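Local coordinates for protein oxalate--CoA ligase (Arabidopsis thaliana, PDB 5IE3) that belongs to the ANL group of AMP-binding enzymes and holds adenosine monophosphate in a nucleotide pocket, at residues 334-339 with 401-406; 307-312 with 325-330. All coordinates share one frame; numbering follows the deposited sequence.

Interaction 1 (334-339 with 401-406); sequences PGSVGK and DGYLHL. With AMP (adenosine monophosphate), chain C.
Ser336 and Val337 both bond to one backbone oxygen, Leu404 O. Ser336 OG donates to Leu404 O at 2.6 Å from above the carbonyl plane, while Val337 N reaches Leu404 O at 2.9 Å nearly along the C=O axis. Ser336 OG also accepts from Gly338 N, closing an ST turn; with OG anti to the backbone N (chi1 171°), it reaches both partners. Leu404 N returns an almost straight bond of 2.8 Å to Gly338 O. Three waters gather on Gly335 O and carry the contact on to Leu406 N, Leu406 O and His405 ND1. Two CH-pi contacts accompany these bonds: Ser336 CB sits over one face of the His405 imidazole, 3.9 Å from its centroid, and Lys339 CG lies over a face of the Tyr403 ring. Tyr403 OH bonds to Pro331 O, and His405 NE2 to Asp399. Among apolar groups, Val337 CG2 runs beside Leu404 CD2 (3.7 Å), whereas Val337 and Leu406 cross at about a right angle. Val337 CG1 comes within 3.4 Å of N6 of adenosine monophosphate, and Leu406 CD1 within 3.7 Å of its C2. A loop thus joins strand 404-409 at the adenine end of the nucleotide pocket of an ANL-family AMP-binding enzyme.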
# COMPACT_ATOMS: atom_id res chain seq x y z
N PRO A 334 12.18 11.54 -11.93
CA PRO A 334 10.75 11.66 -12.25
C PRO A 334 10.39 10.63 -13.32
O PRO A 334 11.23 10.35 -14.19
CB PRO A 334 10.60 13.11 -12.77
CG PRO A 334 11.80 13.84 -12.19
CD PRO A 334 12.91 12.79 -12.18
N GLY A 335 9.21 10.03 -13.20
CA GLY A 335 8.75 9.02 -14.14
C GLY A 335 9.30 7.62 -13.91
O GLY A 335 8.93 6.69 -14.63
N SER A 336 10.16 7.46 -12.91
CA SER A 336 10.84 6.19 -12.65
C SER A 336 10.59 5.74 -11.22
O SER A 336 10.46 6.58 -10.32
CB SER A 336 12.36 6.31 -12.87
OG SER A 336 13.01 5.13 -12.40
N VAL A 337 10.56 4.43 -11.02
CA VAL A 337 10.36 3.86 -9.69
C VAL A 337 11.66 3.28 -9.11
O VAL A 337 11.65 2.45 -8.16
CB VAL A 337 9.22 2.78 -9.69
CG1 VAL A 337 7.88 3.43 -10.02
CG2 VAL A 337 9.50 1.68 -10.71
N GLY A 338 12.78 3.72 -9.68
CA GLY A 338 14.07 3.46 -9.05
C GLY A 338 14.61 2.04 -9.21
O GLY A 338 14.32 1.34 -10.17
N LYS A 339 15.38 1.61 -8.22
CA LYS A 339 16.14 0.37 -8.31
C LYS A 339 15.59 -0.73 -7.37
O LYS A 339 15.03 -0.42 -6.32
CB LYS A 339 17.63 0.63 -7.99
CG LYS A 339 18.28 1.64 -8.96
CD LYS A 339 19.80 1.69 -8.83
CE LYS A 339 20.25 2.23 -7.50
NZ LYS A 339 19.82 3.64 -7.36
N ASP A 401 21.18 3.36 -16.03
CA ASP A 401 21.54 3.46 -14.61
C ASP A 401 20.91 2.36 -13.76
O ASP A 401 21.14 2.30 -12.55
CB ASP A 401 21.14 4.82 -14.05
CG ASP A 401 21.91 5.97 -14.70
OD1 ASP A 401 23.13 5.80 -14.95
OD2 ASP A 401 21.29 7.01 -15.01
N GLY A 402 20.07 1.52 -14.38
CA GLY A 402 19.42 0.44 -13.66
C GLY A 402 18.15 0.89 -12.95
O GLY A 402 17.64 0.19 -12.05
N TYR A 403 17.64 2.07 -13.32
CA TYR A 403 16.38 2.57 -12.79
C TYR A 403 15.22 2.04 -13.62
O TYR A 403 15.28 2.08 -14.85
CB TYR A 403 16.33 4.09 -12.78
CG TYR A 403 17.10 4.77 -11.66
CD1 TYR A 403 16.47 5.68 -10.80
CD2 TYR A 403 18.46 4.54 -11.49
CE1 TYR A 403 17.17 6.33 -9.79
CE2 TYR A 403 19.18 5.18 -10.50
CZ TYR A 403 18.53 6.09 -9.65
OH TYR A 403 19.24 6.71 -8.64
N LEU A 404 14.18 1.56 -12.95
CA LEU A 404 13.02 1.00 -13.62
C LEU A 404 12.03 2.10 -14.03
O LEU A 404 11.72 3.00 -13.23
CB LEU A 404 12.32 -0.01 -12.70
CG LEU A 404 11.04 -0.66 -13.18
CD1 LEU A 404 11.28 -1.44 -14.49
CD2 LEU A 404 10.51 -1.62 -12.09
N HIS A 405 11.54 2.02 -15.26
CA HIS A 405 10.47 2.88 -15.75
C HIS A 405 9.29 2.00 -16.11
O HIS A 405 9.43 1.07 -16.93
CB HIS A 405 10.93 3.71 -16.98
CG HIS A 405 12.15 4.55 -16.73
ND1 HIS A 405 12.12 5.93 -16.70
CD2 HIS A 405 13.44 4.20 -16.49
CE1 HIS A 405 13.34 6.39 -16.47
NE2 HIS A 405 14.16 5.36 -16.34
N LEU A 406 8.14 2.26 -15.51
CA LEU A 406 6.95 1.47 -15.77
C LEU A 406 6.17 2.04 -16.94
O LEU A 406 6.00 3.26 -17.07
CB LEU A 406 6.06 1.41 -14.53
CG LEU A 406 6.72 0.65 -13.37
CD1 LEU A 406 5.88 0.84 -12.10
CD2 LEU A 406 6.91 -0.82 -13.70
P AMP C . -1.99 -4.20 -5.79
O1P AMP C . -0.96 -5.28 -5.46
O2P AMP C . -3.26 -4.71 -6.41
O3P AMP C . -2.22 -3.19 -4.69
O5' AMP C . -1.38 -3.37 -7.01
C5' AMP C . -0.05 -3.58 -7.48
C4' AMP C . 0.15 -2.90 -8.83
O4' AMP C . 0.16 -1.46 -8.66
C3' AMP C . 1.46 -3.17 -9.52
O3' AMP C . 1.51 -4.46 -10.12
C2' AMP C . 1.55 -2.02 -10.51
O2' AMP C . 0.72 -2.29 -11.63
C1' AMP C . 0.91 -0.88 -9.70
N9 AMP C . 1.92 0.00 -9.09
C8 AMP C . 2.46 -0.10 -7.86
N7 AMP C . 3.35 0.91 -7.63
C5 AMP C . 3.34 1.69 -8.75
C6 AMP C . 4.02 2.92 -9.22
N6 AMP C . 4.89 3.55 -8.40
N1 AMP C . 3.74 3.37 -10.47
C2 AMP C . 2.85 2.74 -11.27
N3 AMP C . 2.20 1.62 -10.91
C4 AMP C . 2.41 1.07 -9.70
O HOH W 1 7.86 4.33 -13.52
O HOH W 2 9.64 6.94 -17.46
O HOH W 3 6.80 5.89 -16.46

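Interaction 2 (307-312 with 325-330). With AMP (adenosine monophosphate), chain C.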
# COMPACT_ATOMS: atom_id res chain seq x y z
N PRO A 307 12.77 15.97 -0.50
CA PRO A 307 12.91 15.11 -1.70
C PRO A 307 11.77 14.10 -1.73
O PRO A 307 11.41 13.52 -0.69
CB PRO A 307 14.28 14.44 -1.51
CG PRO A 307 14.49 14.43 0.01
CD PRO A 307 13.86 15.74 0.47
N VAL A 308 11.19 13.91 -2.91
CA VAL A 308 10.07 12.98 -3.07
C VAL A 308 10.56 11.73 -3.79
O VAL A 308 11.01 11.79 -4.95
CB VAL A 308 8.90 13.62 -3.85
CG1 VAL A 308 7.88 12.55 -4.27
CG2 VAL A 308 8.21 14.76 -3.02
N LEU A 309 10.50 10.60 -3.08
CA LEU A 309 11.05 9.32 -3.56
C LEU A 309 9.92 8.37 -3.90
O LEU A 309 9.15 7.95 -3.00
CB LEU A 309 11.94 8.67 -2.48
CG LEU A 309 12.92 9.65 -1.80
CD1 LEU A 309 13.72 8.94 -0.74
CD2 LEU A 309 13.89 10.32 -2.86
N GLU A 310 9.87 8.00 -5.18
CA GLU A 310 8.83 7.09 -5.66
C GLU A 310 9.30 5.63 -5.59
O GLU A 310 10.44 5.32 -5.93
CB GLU A 310 8.44 7.43 -7.10
CG GLU A 310 7.20 6.64 -7.51
CD GLU A 310 6.68 6.96 -8.90
OE1 GLU A 310 7.38 7.65 -9.67
OE2 GLU A 310 5.56 6.48 -9.20
N ALA A 311 8.40 4.76 -5.14
CA ALA A 311 8.64 3.33 -5.09
C ALA A 311 7.56 2.58 -5.88
O ALA A 311 6.52 3.13 -6.24
CB ALA A 311 8.68 2.82 -3.61
N TYR A 312 7.86 1.31 -6.15
CA TYR A 312 6.99 0.37 -6.87
C TYR A 312 6.81 -0.87 -5.97
O TYR A 312 7.79 -1.38 -5.41
CB TYR A 312 7.65 0.03 -8.21
CG TYR A 312 7.16 -1.18 -8.97
CD1 TYR A 312 5.82 -1.33 -9.35
CD2 TYR A 312 8.09 -2.14 -9.39
CE1 TYR A 312 5.41 -2.46 -10.12
CE2 TYR A 312 7.70 -3.23 -10.15
CZ TYR A 312 6.38 -3.39 -10.51
OH TYR A 312 6.05 -4.50 -11.26
N PRO A 325 16.40 6.00 -4.53
CA PRO A 325 17.20 6.01 -3.31
C PRO A 325 17.11 7.36 -2.58
O PRO A 325 16.59 8.32 -3.16
CB PRO A 325 18.62 5.79 -3.83
CG PRO A 325 18.61 6.56 -5.16
CD PRO A 325 17.20 6.35 -5.72
N LEU A 326 17.61 7.51 -1.43
CA LEU A 326 17.90 8.75 -0.70
C LEU A 326 18.86 9.62 -1.49
O LEU A 326 19.69 9.09 -2.23
CB LEU A 326 18.48 8.45 0.68
CG LEU A 326 17.55 7.73 1.66
CD1 LEU A 326 18.29 7.36 2.94
CD2 LEU A 326 16.33 8.59 1.98
N PRO A 327 18.71 10.89 -1.49
CA PRO A 327 19.63 11.80 -2.20
C PRO A 327 21.10 11.52 -1.92
O PRO A 327 21.93 11.62 -2.84
CB PRO A 327 19.21 13.18 -1.68
CG PRO A 327 17.73 13.05 -1.49
CD PRO A 327 17.56 11.62 -0.92
N GLU A 328 21.42 11.16 -0.69
CA GLU A 328 22.80 10.89 -0.30
C GLU A 328 23.33 9.64 -0.98
O GLU A 328 24.53 9.43 -1.03
CB GLU A 328 22.94 10.76 1.23
CG GLU A 328 22.35 9.47 1.80
CD GLU A 328 21.92 9.57 3.27
OE1 GLU A 328 21.04 10.40 3.60
OE2 GLU A 328 22.47 8.81 4.10
N GLU A 329 22.44 8.80 -1.52
CA GLU A 329 22.91 7.58 -2.18
C GLU A 329 22.82 7.66 -3.71
O GLU A 329 23.56 6.97 -4.40
CB GLU A 329 22.11 6.35 -1.67
CG GLU A 329 22.31 6.05 -0.17
CD GLU A 329 23.75 5.67 0.18
OE1 GLU A 329 24.44 5.03 -0.65
OE2 GLU A 329 24.21 6.05 1.29
N GLY A 330 21.92 8.48 -4.24
CA GLY A 330 21.75 8.60 -5.69
C GLY A 330 20.60 9.51 -6.06
O GLY A 330 19.85 9.93 -5.17
P AMP C . -1.99 -4.20 -5.79
O1P AMP C . -0.96 -5.28 -5.46
O2P AMP C . -3.26 -4.71 -6.41
O3P AMP C . -2.22 -3.19 -4.69
O5' AMP C . -1.38 -3.37 -7.01
C5' AMP C . -0.05 -3.58 -7.48
C4' AMP C . 0.15 -2.90 -8.83
O4' AMP C . 0.16 -1.46 -8.66
C3' AMP C . 1.46 -3.17 -9.52
O3' AMP C . 1.51 -4.46 -10.12
C2' AMP C . 1.55 -2.02 -10.51
O2' AMP C . 0.72 -2.29 -11.63
C1' AMP C . 0.91 -0.88 -9.70
N9 AMP C . 1.92 0.00 -9.09
C8 AMP C . 2.46 -0.10 -7.86
N7 AMP C . 3.35 0.91 -7.63
C5 AMP C . 3.34 1.69 -8.75
C6 AMP C . 4.02 2.92 -9.22
N6 AMP C . 4.89 3.55 -8.40
N1 AMP C . 3.74 3.37 -10.47
C2 AMP C . 2.85 2.74 -11.27
N3 AMP C . 2.20 1.62 -10.91
C4 AMP C . 2.41 1.07 -9.70
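Segments 307-312 and 325-330 share no hydrogen bond, their nearest CA atoms, Leu309 and Pro325, standing 7.0 Å apart. Strand 308-314 is the middle one of a five-stranded mixed sheet in the AMP-binding part of an ANL enzyme, and the loop carrying 325-330 follows its antiparallel neighbour, strand 319-323. Side chains reach across, one of them to a backbone oxygen. Leu309 points toward the loop and sets its CD2 3.4 Å from Pro325 O, while its other methyl, CD1, meets Leu326 CD2 at 3.8 Å as the two leucines cross obliquely. Phe284 of the adjoining strand touches both leucines. Just before the strand, the rings of Pro307 and Pro327 are crossed at about a right angle, CB of Pro307 against CG of Pro327 at 3.7 Å. The loop turns back on itself beyond this point, Leu326 O accepting from both Glu329 N and Gly330 N. Lys199 forms salt bridges with Glu328 and Glu329. Past Leu309, residues that do not meet the loop serve the nucleotide. Tyr312 brings its ring edge to the ribose C2' of adenosine monophosphate. Glu310 swings CG opposite its own backbone N (chi1 -170°) and stays extended beyond it, carrying OE2 to the adenine amine. N6 of adenosine monophosphate donates to Glu310 OE2 at 3.1 Å and to Ala311 O at 2.7 Å.

Interactions 1 and 2 follow one another along the chain, with centres 11 Å apart, and meet at the adenine of adenosine monophosphate. Strand 308-314 supplies the polar partners of N6, and interaction 1 adds apolar groups around the same base. Side chains of the two contacts touch directly: Val337 CB lies 3.5 Å from Tyr312 CB, and Leu406 CD1 lies 3.5 Å from Tyr312 CD1. A second junction, farther from the nucleotide, puts Tyr403 OH 3.5 Å from Pro325 CG. Asn324 ND2 bonds to both Glu310 O and Ser336 O, tying the strand to the 334-339 loop. Oxalic acid is about 10 Å from the Leu406 side chain and about 13 Å from that of Leu309.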